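Local atomic coordinates of putative deoxyribonuclease yjjV (Escherichia coli, PDB entry 1ZZM), a protein that probably hydrolyses ester bonds as a metal-dependent TatD-type enzyme, a putative deoxyribonuclease that binds two divalent metal cations per subunit. Residues 3-8 and 31-36. Residues are numbered along the deposited sequence; the frame is centred on the assembly and turned at random.
Sequences CRFIDT and AGVGKI
Gly32 O takes two backbone N-H groups from segment 3-8, one at the residue before strand 5-7 and one at its first residue: Arg4 N at 2.9 Å, in the carbonyl plane on a lone pair, and Phe5 N at 2.8 Å, tilted 32° from that plane. Phe5 returns a bond through its own carbonyl, with Gly34 N 3.0 Å from Phe5 O, and further along Asp7 N donates to Lys35 O. Gly32 itself closes helix 21-30 in a Schellman motif.

Phe5 CG stands anti to its carbonyl carbon, beside the backbone N (chi1 -51°), and the ring lies by the end of helix 21-30. Its CE2 rim meets Ala31 O at 3.5 Å in the ring plane, while Arg4 CB covers the centre of one face. An alanine in place of Phe5 would probably open a gap between Ala31 O, Arg4 CB and Phe230, whose ring meets that of Phe5. Next to this bonding, Cys3 SG packs against Gly34 CA at 3.5 Å. On the Phe5 side of the sheet, Val33 CG1 packs against Asp7 CB; Asp7 OD2 hydrogen-bonds Thr206 OG1 and OD1 the backbone N of His9, a metal ligand.

Strand 5-7, helix 21-30 and strand 33-39 form a beta-alpha-beta unit, the repeating element of the TIM-barrel-like TatD fold.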
loop_
_atom_site.group_PDB
_atom_site.type_symbol
_atom_site.label_atom_id
_atom_site.label_comp_id
_atom_site.label_asym_id
_atom_site.label_seq_id
_atom_site.Cartn_x
_atom_site.Cartn_y
_atom_site.Cartn_z
ATOM N N CYS A 3 19.250 4.990 -3.948
ATOM C CA CYS A 3 17.819 4.757 -3.732
ATOM C C CYS A 3 17.224 4.465 -5.114
ATOM O O CYS A 3 16.936 5.378 -5.899
ATOM C CB CYS A 3 17.125 5.981 -3.101
ATOM S SG CYS A 3 15.293 5.819 -2.994
ATOM N N ARG A 4 17.060 3.185 -5.416
ATOM C CA ARG A 4 16.500 2.807 -6.690
ATOM C C ARG A 4 15.035 2.365 -6.599
ATOM O O ARG A 4 14.339 2.409 -7.603
ATOM C CB ARG A 4 17.340 1.696 -7.320
ATOM C CG ARG A 4 17.096 1.551 -8.841
ATOM C CD ARG A 4 17.618 0.231 -9.407
ATOM N NE ARG A 4 17.557 0.213 -10.874
ATOM C CZ ARG A 4 17.673 -0.886 -11.618
ATOM N NH1 ARG A 4 17.855 -2.066 -11.032
ATOM N NH2 ARG A 4 17.614 -0.809 -12.945
ATOM N N PHE A 5 14.573 1.981 -5.401
ATOM C CA PHE A 5 13.194 1.492 -5.185
ATOM C C PHE A 5 12.518 2.128 -3.959
ATOM O O PHE A 5 13.191 2.492 -2.996
ATOM C CB PHE A 5 13.201 -0.009 -4.888
ATOM C CG PHE A 5 13.956 -0.821 -5.872
ATOM C CD1 PHE A 5 13.516 -0.924 -7.192
ATOM C CD2 PHE A 5 15.114 -1.484 -5.486
ATOM C CE1 PHE A 5 14.233 -1.683 -8.130
ATOM C CE2 PHE A 5 15.837 -2.244 -6.406
ATOM C CZ PHE A 5 15.395 -2.342 -7.730
ATOM N N ILE A 6 11.189 2.227 -4.002
ATOM C CA ILE A 6 10.406 2.727 -2.881
ATOM C C ILE A 6 9.402 1.623 -2.563
ATOM O O ILE A 6 8.620 1.245 -3.436
ATOM C CB ILE A 6 9.570 4.003 -3.214
ATOM C CG1 ILE A 6 10.482 5.151 -3.648
ATOM C CG2 ILE A 6 8.779 4.436 -1.951
ATOM C CD1 ILE A 6 11.341 5.655 -2.587
ATOM N N ASP A 7 9.455 1.063 -1.348
ATOM C CA ASP A 7 8.456 0.071 -0.970
ATOM C C ASP A 7 7.266 0.914 -0.521
ATOM O O ASP A 7 7.276 1.483 0.588
ATOM C CB ASP A 7 8.931 -0.794 0.207
ATOM C CG ASP A 7 7.932 -1.918 0.556
ATOM O OD1 ASP A 7 6.772 -1.910 0.062
ATOM O OD2 ASP A 7 8.326 -2.826 1.317
ATOM N N THR A 8 6.245 1.018 -1.364
ATOM C CA THR A 8 5.073 1.815 -0.991
ATOM C C THR A 8 4.109 1.180 0.013
ATOM O O THR A 8 3.049 1.742 0.293
ATOM C CB THR A 8 4.267 2.219 -2.223
ATOM O OG1 THR A 8 3.784 1.036 -2.888
ATOM C CG2 THR A 8 5.181 3.024 -3.194
ATOM N N ALA A 31 19.718 -3.051 -0.554
ATOM C CA ALA A 31 19.021 -3.695 -1.675
ATOM C C ALA A 31 18.523 -2.647 -2.653
ATOM O O ALA A 31 17.943 -2.978 -3.718
ATOM C CB ALA A 31 17.834 -4.503 -1.169
ATOM N N GLY A 32 18.721 -1.385 -2.300
ATOM C CA GLY A 32 18.264 -0.300 -3.152
ATOM C C GLY A 32 16.907 0.270 -2.725
ATOM O O GLY A 32 16.395 1.193 -3.364
ATOM N N VAL A 33 16.325 -0.264 -1.649
ATOM C CA VAL A 33 15.037 0.241 -1.165
ATOM C C VAL A 33 15.339 1.422 -0.244
ATOM O O VAL A 33 15.607 1.256 0.928
ATOM C CB VAL A 33 14.240 -0.886 -0.423
ATOM C CG1 VAL A 33 12.878 -0.387 0.022
ATOM C CG2 VAL A 33 14.077 -2.072 -1.348
ATOM N N GLY A 34 15.249 2.621 -0.804
ATOM C CA GLY A 34 15.605 3.838 -0.087
ATOM C C GLY A 34 14.572 4.530 0.769
ATOM O O GLY A 34 14.941 5.291 1.677
ATOM N N LYS A 35 13.291 4.309 0.460
ATOM C CA LYS A 35 12.199 4.885 1.248
ATOM C C LYS A 35 11.136 3.810 1.400
ATOM O O LYS A 35 10.983 2.926 0.541
ATOM C CB LYS A 35 11.590 6.116 0.558
ATOM C CG LYS A 35 12.564 7.307 0.524
ATOM C CD LYS A 35 11.993 8.513 -0.140
ATOM C CE LYS A 35 12.867 9.719 0.174
ATOM N NZ LYS A 35 14.290 9.466 -0.162
ATOM N N ILE A 36 10.392 3.891 2.491
ATOM C CA ILE A 36 9.344 2.919 2.761
ATOM C C ILE A 36 8.127 3.667 3.313
ATOM O O ILE A 36 8.281 4.509 4.197
ATOM C CB ILE A 36 9.844 1.915 3.828
ATOM C CG1 ILE A 36 11.080 1.189 3.287
ATOM C CG2 ILE A 36 8.714 0.927 4.204
ATOM C CD1 ILE A 36 11.730 0.225 4.276
#